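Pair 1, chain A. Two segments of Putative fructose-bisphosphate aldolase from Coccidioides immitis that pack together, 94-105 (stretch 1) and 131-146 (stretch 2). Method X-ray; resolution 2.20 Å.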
# COMPACT_ATOMS: atom_id res chain seq x y z
N ASP A 94 -14.86 -7.05 -16.39
CA ASP A 94 -14.19 -7.12 -17.69
C ASP A 94 -13.38 -8.42 -17.73
O ASP A 94 -12.48 -8.60 -16.92
CB ASP A 94 -13.24 -5.93 -17.82
CG ASP A 94 -12.57 -5.82 -19.22
OD1 ASP A 94 -12.27 -6.85 -19.90
OD2 ASP A 94 -12.31 -4.66 -19.64
N PRO A 95 -13.71 -9.35 -18.66
CA PRO A 95 -12.99 -10.63 -18.79
C PRO A 95 -11.45 -10.49 -18.85
O PRO A 95 -10.72 -11.27 -18.20
CB PRO A 95 -13.55 -11.18 -20.11
CG PRO A 95 -14.95 -10.68 -20.11
CD PRO A 95 -14.87 -9.28 -19.56
N GLU A 96 -10.96 -9.48 -19.57
CA GLU A 96 -9.52 -9.23 -19.70
C GLU A 96 -8.86 -8.93 -18.36
O GLU A 96 -7.77 -9.42 -18.05
CB GLU A 96 -9.24 -8.10 -20.70
N ILE A 97 -9.52 -8.13 -17.53
CA ILE A 97 -8.97 -7.80 -16.22
C ILE A 97 -8.97 -8.99 -15.26
O ILE A 97 -8.13 -9.11 -14.38
CB ILE A 97 -9.72 -6.62 -15.59
CG1 ILE A 97 -9.16 -5.31 -16.17
CG2 ILE A 97 -9.49 -6.57 -14.11
CD1 ILE A 97 -9.60 -4.97 -17.57
N ILE A 98 -9.96 -9.86 -15.42
CA ILE A 98 -10.08 -11.02 -14.55
C ILE A 98 -8.88 -11.96 -14.82
O ILE A 98 -8.19 -12.39 -13.89
CB ILE A 98 -11.47 -11.69 -14.77
CG1 ILE A 98 -12.54 -10.78 -14.13
CG2 ILE A 98 -11.53 -13.12 -14.20
CD1 ILE A 98 -13.99 -11.15 -14.45
N LYS A 99 -8.61 -12.22 -16.08
CA LYS A 99 -7.49 -13.09 -16.45
C LYS A 99 -6.19 -12.44 -16.01
O LYS A 99 -5.32 -13.12 -15.51
CB LYS A 99 -7.45 -13.30 -17.95
CG LYS A 99 -8.64 -13.96 -18.48
CD LYS A 99 -8.79 -13.52 -19.93
CE LYS A 99 -9.88 -14.29 -20.57
NZ LYS A 99 -9.54 -15.72 -20.48
N ARG A 100 -6.09 -11.12 -16.16
CA ARG A 100 -4.88 -10.43 -15.75
C ARG A 100 -4.68 -10.57 -14.23
O ARG A 100 -3.56 -10.87 -13.75
CB ARG A 100 -4.93 -8.96 -16.16
CG ARG A 100 -3.67 -8.16 -15.79
CD ARG A 100 -3.88 -6.63 -15.91
NE ARG A 100 -2.69 -5.91 -15.46
CZ ARG A 100 -2.47 -4.61 -15.64
NH1 ARG A 100 -1.35 -4.06 -15.20
NH2 ARG A 100 -3.36 -3.85 -16.28
N ALA A 101 -5.76 -10.39 -13.48
CA ALA A 101 -5.69 -10.62 -12.02
C ALA A 101 -5.38 -12.09 -11.68
O ALA A 101 -4.60 -12.36 -10.78
CB ALA A 101 -6.97 -10.17 -11.34
N ALA A 102 -6.00 -13.02 -12.38
CA ALA A 102 -5.87 -14.45 -12.09
C ALA A 102 -4.45 -14.97 -12.39
O ALA A 102 -3.97 -15.89 -11.73
CB ALA A 102 -6.91 -15.25 -12.85
N ASP A 103 -3.79 -14.35 -13.39
CA ASP A 103 -2.40 -14.61 -13.76
C ASP A 103 -1.40 -14.16 -12.67
O ASP A 103 -0.27 -14.65 -12.62
CB ASP A 103 -2.06 -13.95 -15.10
CG ASP A 103 -2.78 -14.58 -16.29
OD1 ASP A 103 -3.33 -15.70 -16.19
OD2 ASP A 103 -2.81 -13.94 -17.36
N LEU A 104 -1.81 -13.25 -11.79
CA LEU A 104 -0.94 -12.83 -10.70
C LEU A 104 -0.50 -13.96 -9.74
O LEU A 104 0.55 -13.85 -9.11
CB LEU A 104 -1.58 -11.69 -9.90
CG LEU A 104 -1.65 -10.33 -10.62
CD1 LEU A 104 -2.52 -9.33 -9.84
CD2 LEU A 104 -0.25 -9.77 -10.84
N SER A 105 -1.31 -15.02 -9.64
CA SER A 105 -0.97 -16.21 -8.84
C SER A 105 -0.55 -17.40 -9.70
O SER A 105 0.58 -17.44 -10.20
CB SER A 105 -2.12 -16.61 -7.91
OG SER A 105 -3.40 -16.33 -8.48
N ARG A 131 -22.55 -17.26 -19.81
CA ARG A 131 -21.54 -17.73 -20.75
C ARG A 131 -20.14 -17.28 -20.32
O ARG A 131 -19.23 -18.10 -20.19
CB ARG A 131 -21.83 -17.22 -22.17
CG ARG A 131 -20.98 -17.88 -23.27
CD ARG A 131 -21.14 -17.22 -24.66
NE ARG A 131 -20.65 -15.83 -24.70
CZ ARG A 131 -19.37 -15.49 -24.78
NH1 ARG A 131 -18.42 -16.42 -24.84
NH2 ARG A 131 -19.03 -14.23 -24.83
N LEU A 132 -19.97 -15.98 -20.15
CA LEU A 132 -18.68 -15.47 -19.70
C LEU A 132 -18.33 -15.99 -18.29
O LEU A 132 -17.18 -16.36 -18.05
CB LEU A 132 -18.67 -13.94 -19.71
CG LEU A 132 -18.80 -13.28 -21.08
CD1 LEU A 132 -19.21 -11.81 -20.89
CD2 LEU A 132 -17.49 -13.45 -21.91
N THR A 133 -19.31 -16.03 -17.37
CA THR A 133 -19.02 -16.52 -16.00
C THR A 133 -18.48 -17.96 -16.05
O THR A 133 -17.46 -18.27 -15.45
CB THR A 133 -20.24 -16.41 -15.04
OG1 THR A 133 -20.61 -15.03 -14.88
CG2 THR A 133 -19.91 -16.99 -13.65
N ARG A 134 -19.15 -18.83 -16.80
CA ARG A 134 -18.68 -20.24 -16.90
C ARG A 134 -17.21 -20.34 -17.35
O ARG A 134 -16.41 -21.03 -16.74
CB ARG A 134 -19.57 -21.04 -17.84
CG ARG A 134 -19.15 -22.49 -18.05
CD ARG A 134 -20.15 -23.20 -18.97
NE ARG A 134 -21.50 -23.27 -18.38
CZ ARG A 134 -21.90 -24.21 -17.52
NH1 ARG A 134 -21.08 -25.19 -17.13
NH2 ARG A 134 -23.14 -24.16 -17.04
N GLU A 135 -16.86 -19.62 -18.40
CA GLU A 135 -15.51 -19.72 -18.91
C GLU A 135 -14.49 -19.01 -18.04
O GLU A 135 -13.35 -19.47 -17.96
CB GLU A 135 -15.45 -19.34 -20.40
CG GLU A 135 -15.19 -17.92 -20.77
CD GLU A 135 -14.97 -17.79 -22.30
OE1 GLU A 135 -15.87 -17.24 -22.99
OE2 GLU A 135 -13.92 -18.24 -22.83
N LEU A 136 -14.89 -17.92 -17.38
CA LEU A 136 -13.98 -17.24 -16.50
C LEU A 136 -13.75 -17.98 -15.19
O LEU A 136 -12.66 -17.88 -14.60
CB LEU A 136 -14.40 -15.77 -16.26
CG LEU A 136 -14.26 -14.91 -17.51
CD1 LEU A 136 -15.11 -13.64 -17.37
CD2 LEU A 136 -12.81 -14.58 -17.86
N VAL A 137 -14.77 -18.68 -14.71
CA VAL A 137 -14.64 -19.53 -13.55
C VAL A 137 -13.60 -20.63 -13.84
O VAL A 137 -12.74 -20.93 -12.99
CB VAL A 137 -15.99 -20.17 -13.16
CG1 VAL A 137 -15.78 -21.39 -12.25
CG2 VAL A 137 -16.90 -19.11 -12.50
N ALA A 138 -13.67 -21.22 -15.03
CA ALA A 138 -12.69 -22.24 -15.43
C ALA A 138 -11.27 -21.66 -15.35
O ALA A 138 -10.37 -22.25 -14.74
CB ALA A 138 -12.99 -22.74 -16.88
N TYR A 139 -11.10 -20.46 -15.91
CA TYR A 139 -9.80 -19.82 -15.94
C TYR A 139 -9.26 -19.54 -14.53
O TYR A 139 -8.07 -19.75 -14.26
CB TYR A 139 -9.89 -18.53 -16.77
CG TYR A 139 -8.56 -17.95 -17.16
CD1 TYR A 139 -8.00 -18.19 -18.45
CD2 TYR A 139 -7.84 -17.16 -16.26
CE1 TYR A 139 -6.74 -17.63 -18.81
CE2 TYR A 139 -6.60 -16.59 -16.60
CZ TYR A 139 -6.05 -16.83 -17.88
OH TYR A 139 -4.82 -16.26 -18.18
N CYS A 140 -10.12 -19.07 -13.64
CA CYS A 140 -9.73 -18.81 -12.26
C CYS A 140 -9.42 -20.12 -11.49
O CYS A 140 -8.47 -20.20 -10.72
CB CYS A 140 -10.86 -18.05 -11.55
SG CYS A 140 -11.13 -16.35 -12.15
N ASN A 141 -10.29 -21.11 -11.65
CA ASN A 141 -10.16 -22.39 -10.97
C ASN A 141 -8.83 -23.08 -11.33
O ASN A 141 -8.10 -23.53 -10.45
CB ASN A 141 -11.34 -23.30 -11.32
CG ASN A 141 -12.62 -22.92 -10.61
OD1 ASN A 141 -12.68 -21.94 -9.85
ND2 ASN A 141 -13.68 -23.72 -10.84
N ALA A 142 -8.52 -23.12 -12.63
CA ALA A 142 -7.20 -23.59 -13.12
C ALA A 142 -6.04 -23.01 -12.32
O ALA A 142 -4.98 -23.63 -12.26
CB ALA A 142 -7.02 -23.27 -14.59
N ARG A 143 -6.25 -21.84 -11.70
CA ARG A 143 -5.16 -21.15 -11.04
C ARG A 143 -5.29 -21.11 -9.52
O ARG A 143 -4.58 -20.34 -8.83
CB ARG A 143 -4.97 -19.76 -11.65
CG ARG A 143 -4.46 -19.83 -13.10
CD ARG A 143 -4.95 -18.69 -13.99
NE ARG A 143 -4.36 -18.87 -15.32
CZ ARG A 143 -4.83 -19.65 -16.28
NH1 ARG A 143 -5.96 -20.33 -16.12
NH2 ARG A 143 -4.16 -19.77 -17.43
N GLY A 144 -6.17 -21.96 -9.00
CA GLY A 144 -6.39 -22.06 -7.56
C GLY A 144 -7.37 -21.04 -6.98
O GLY A 144 -7.49 -20.93 -5.76
N ILE A 145 -8.10 -20.33 -7.84
CA ILE A 145 -8.85 -19.14 -7.40
C ILE A 145 -10.36 -19.40 -7.29
O ILE A 145 -10.97 -19.87 -8.22
CB ILE A 145 -8.54 -17.96 -8.35
CG1 ILE A 145 -7.03 -17.64 -8.31
CG2 ILE A 145 -9.42 -16.74 -8.02
CD1 ILE A 145 -6.57 -16.61 -9.39
N ALA A 146 -10.92 -19.12 -6.11
CA ALA A 146 -12.35 -19.23 -5.88
C ALA A 146 -13.11 -18.04 -6.54
O ALA A 146 -12.50 -17.01 -6.85
CB ALA A 146 -12.62 -19.25 -4.39

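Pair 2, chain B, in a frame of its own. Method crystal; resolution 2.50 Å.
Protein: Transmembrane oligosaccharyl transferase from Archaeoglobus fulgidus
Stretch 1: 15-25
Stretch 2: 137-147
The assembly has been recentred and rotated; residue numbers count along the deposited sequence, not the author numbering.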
# COMPACT_ATOMS: atom_id res chain seq x y z
N SER B 15 -19.72 -33.08 4.37
CA SER B 15 -19.17 -32.44 5.56
C SER B 15 -19.38 -30.93 5.53
O SER B 15 -19.55 -30.34 4.46
CB SER B 15 -17.68 -32.78 5.71
OG SER B 15 -17.02 -32.75 4.46
N VAL B 16 -19.37 -30.32 6.71
CA VAL B 16 -19.55 -28.87 6.85
C VAL B 16 -18.36 -28.08 6.25
O VAL B 16 -18.45 -26.87 6.05
CB VAL B 16 -19.73 -28.49 8.33
CG1 VAL B 16 -20.59 -27.25 8.46
CG2 VAL B 16 -20.37 -29.64 9.09
N LEU B 17 -17.26 -28.79 5.97
CA LEU B 17 -16.06 -28.20 5.36
C LEU B 17 -16.18 -28.05 3.85
O LEU B 17 -15.19 -27.82 3.14
CB LEU B 17 -14.82 -29.03 5.70
CG LEU B 17 -14.49 -29.24 7.17
CD1 LEU B 17 -13.06 -29.74 7.33
CD2 LEU B 17 -14.71 -27.96 7.96
N VAL B 18 -17.41 -28.17 3.34
CA VAL B 18 -17.67 -27.89 1.94
C VAL B 18 -18.65 -26.72 1.80
O VAL B 18 -18.62 -26.01 0.80
CB VAL B 18 -18.16 -29.14 1.18
CG1 VAL B 18 -17.94 -28.98 -0.32
CG2 VAL B 18 -17.43 -30.38 1.67
N ILE B 19 -19.49 -26.51 2.81
CA ILE B 19 -20.46 -25.41 2.80
C ILE B 19 -19.78 -24.05 2.89
O ILE B 19 -19.91 -23.21 2.00
CB ILE B 19 -21.47 -25.51 3.97
CG1 ILE B 19 -22.29 -26.80 3.86
CG2 ILE B 19 -22.38 -24.28 4.01
CD1 ILE B 19 -22.91 -27.00 2.50
N ALA B 20 -19.07 -23.84 4.00
CA ALA B 20 -18.28 -22.63 4.20
C ALA B 20 -17.29 -22.41 3.06
O ALA B 20 -17.09 -21.27 2.63
CB ALA B 20 -17.56 -22.70 5.54
N ALA B 21 -16.70 -23.49 2.55
CA ALA B 21 -15.79 -23.40 1.40
C ALA B 21 -16.49 -22.80 0.19
O ALA B 21 -15.85 -22.19 -0.66
CB ALA B 21 -15.20 -24.76 1.05
N LEU B 22 -17.81 -22.97 0.12
CA LEU B 22 -18.61 -22.40 -0.97
C LEU B 22 -19.00 -20.95 -0.66
O LEU B 22 -18.99 -20.10 -1.55
CB LEU B 22 -19.86 -23.25 -1.23
CG LEU B 22 -19.63 -24.67 -1.76
CD1 LEU B 22 -20.94 -25.43 -1.80
CD2 LEU B 22 -18.98 -24.66 -3.13
N ILE B 23 -19.33 -20.69 0.60
CA ILE B 23 -19.60 -19.33 1.06
C ILE B 23 -18.36 -18.47 0.88
O ILE B 23 -18.44 -17.26 0.61
CB ILE B 23 -20.02 -19.35 2.55
CG1 ILE B 23 -21.12 -20.40 2.77
CG2 ILE B 23 -20.45 -17.96 3.03
CD1 ILE B 23 -21.49 -20.63 4.21
N SER B 24 -17.19 -19.10 1.02
CA SER B 24 -15.92 -18.39 0.90
C SER B 24 -15.62 -18.09 -0.58
O SER B 24 -15.10 -17.02 -0.90
CB SER B 24 -14.80 -19.21 1.55
OG SER B 24 -13.65 -18.42 1.76
N VAL B 25 -15.94 -19.03 -1.46
CA VAL B 25 -15.78 -18.79 -2.89
C VAL B 25 -16.74 -17.69 -3.32
O VAL B 25 -16.37 -16.80 -4.08
CB VAL B 25 -16.03 -20.05 -3.74
CG1 VAL B 25 -15.96 -19.71 -5.23
CG2 VAL B 25 -15.01 -21.11 -3.40
N ALA B 137 -13.75 -27.33 15.76
CA ALA B 137 -12.94 -27.16 14.56
C ALA B 137 -13.75 -26.99 13.29
O ALA B 137 -13.23 -26.58 12.25
CB ALA B 137 -11.98 -28.32 14.43
N VAL B 138 -15.04 -27.31 13.37
CA VAL B 138 -15.94 -27.19 12.23
C VAL B 138 -16.61 -25.82 12.23
O VAL B 138 -16.68 -25.15 11.19
CB VAL B 138 -16.98 -28.33 12.23
CG1 VAL B 138 -18.31 -27.87 11.66
CG2 VAL B 138 -16.45 -29.53 11.46
N ILE B 139 -17.07 -25.39 13.40
CA ILE B 139 -17.58 -24.04 13.56
C ILE B 139 -16.46 -23.06 13.21
O ILE B 139 -16.70 -21.98 12.68
CB ILE B 139 -18.03 -23.80 15.01
CG1 ILE B 139 -18.78 -25.03 15.53
CG2 ILE B 139 -18.89 -22.56 15.09
CD1 ILE B 139 -19.11 -24.97 17.01
N ALA B 140 -15.23 -23.48 13.52
CA ALA B 140 -14.04 -22.69 13.25
C ALA B 140 -13.86 -22.42 11.77
O ALA B 140 -13.76 -21.27 11.35
CB ALA B 140 -12.83 -23.41 13.79
N ALA B 141 -13.81 -23.50 10.99
CA ALA B 141 -13.61 -23.39 9.55
C ALA B 141 -14.72 -22.58 8.90
O ALA B 141 -14.52 -21.98 7.85
CB ALA B 141 -13.52 -24.77 8.94
N PHE B 142 -15.90 -22.58 9.52
CA PHE B 142 -17.03 -21.82 9.00
C PHE B 142 -16.88 -20.33 9.31
O PHE B 142 -17.25 -19.48 8.51
CB PHE B 142 -18.35 -22.35 9.57
CG PHE B 142 -19.57 -21.59 9.09
CD1 PHE B 142 -20.32 -22.06 8.02
CD2 PHE B 142 -19.97 -20.42 9.73
CE1 PHE B 142 -21.44 -21.36 7.59
CE2 PHE B 142 -21.07 -19.72 9.29
CZ PHE B 142 -21.82 -20.20 8.22
N LEU B 143 -16.34 -20.02 10.49
CA LEU B 143 -16.21 -18.64 10.92
C LEU B 143 -15.12 -17.89 10.16
O LEU B 143 -15.28 -16.71 9.83
CB LEU B 143 -15.97 -18.57 12.42
CG LEU B 143 -17.21 -18.91 13.25
CD1 LEU B 143 -16.93 -18.75 14.72
CD2 LEU B 143 -18.37 -18.02 12.83
N ILE B 144 -14.01 -18.57 9.86
CA ILE B 144 -12.92 -17.94 9.13
C ILE B 144 -13.34 -17.70 7.68
O ILE B 144 -12.85 -16.78 7.02
CB ILE B 144 -11.60 -18.77 9.21
CG1 ILE B 144 -10.39 -17.92 8.82
CG2 ILE B 144 -11.70 -20.06 8.38
CD1 ILE B 144 -10.11 -16.75 9.76
N ALA B 145 -14.27 -18.52 7.20
CA ALA B 145 -14.77 -18.39 5.84
C ALA B 145 -15.63 -17.13 5.65
O ALA B 145 -15.88 -16.71 4.53
CB ALA B 145 -15.55 -19.64 5.42
N ILE B 146 -16.07 -16.53 6.75
CA ILE B 146 -16.95 -15.36 6.67
C ILE B 146 -16.50 -14.13 7.45
O ILE B 146 -17.15 -13.10 7.40
CB ILE B 146 -18.40 -15.70 7.11
CG1 ILE B 146 -18.40 -16.45 8.45
CG2 ILE B 146 -19.09 -16.55 6.07
CD1 ILE B 146 -19.38 -15.92 9.45
N VAL B 147 -15.40 -14.22 8.20
CA VAL B 147 -14.94 -13.04 8.95
C VAL B 147 -14.71 -11.92 7.92
O VAL B 147 -14.29 -12.19 6.79
CB VAL B 147 -13.84 -13.41 9.98
CG1 VAL B 147 -12.72 -14.22 9.32
CG2 VAL B 147 -13.29 -12.16 10.66

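Two nearly parallel helical segments pack side by side in both pairs, and 14 central residues superpose with an RMSD of 0.7 Å on N, CA and C. The helix axes run at 12° with a closest approach of 9.8 Å in pair 1, and at 8° and 8.7 Å in pair 2. The tightest matched point is an alanine in each, Ala A102 lying on Ala B20: Ala A102 CA is 5.8 Å from Cys A140 CA, and Ala B20 CA is 5.0 Å from the CA of the matched Phe B142. Each alanine directs its CA-to-CB bond toward the other stretch, and in pair 2 the methyl rests on the partner backbone, Ala B20 CB lying 3.6 Å from Phe B142 CA.

What surrounds that methyl differs. In pair 1, Ala A102 CB sits 4.0 Å from Tyr A139 CE2, near the plane of the ring, and 3.7 Å from Ile A145 CD1. In pair 2, Ala B20 CB meets Phe B142 CD1 at 3.8 Å and Ala B145 CB at 3.7 Å; Ala B145 matches Arg A143, and Ile A145 has no counterpart. The aromatic residue has shifted by one position: Tyr A139 matches Ala B141, whereas Phe B142 matches Cys A140.

Lys A99 and Leu B17 coincide closely, with side-chain centres 0.6 Å apart. Both touch the matched Leu A136 or Val B138, but their other neighbour differs. Lys A99 lays its aliphatic part over the Tyr A139 ring, CG lying 3.8 Å from the ring centroid in a CH-pi contact, while NZ makes an off-centre cation-pi contact 4.1 Å from the same centroid. Leu B17 meets a methyl instead, Leu B17 CD2 lying 3.5 Å from Ala B141 CB. One position earlier, Ile A98 and Val B16 both stay apolar: Ile A98 CD1 packs 4.0 Å from Leu A136 CD1, and Val B16 CB packs 3.7 Å from Val B138 CG1.

The strongest chemical contrast comes at Asp A103, which matches Ala B21. Tyr A139 OH donates a hydrogen bond of 2.5 Å to Asp A103 OD1, and the same oxygen forms a salt bridge with Arg A143 NE at 3.4 Å, so one carboxylate ties together two residues of the facing stretch. Ala B21 points away and makes no contact, and pair 2 has no hydrogen bond across its stretches. Farther along, Ile B23, which matches Ser A105, brings its CD1 to 3.5 Å from Phe B142 CE1, and Ile B23 CG2 lies 3.6 Å from Ile B146 CG2. Pair 1 adds polar links to an apolar seam; pair 2 relies on apolar packing.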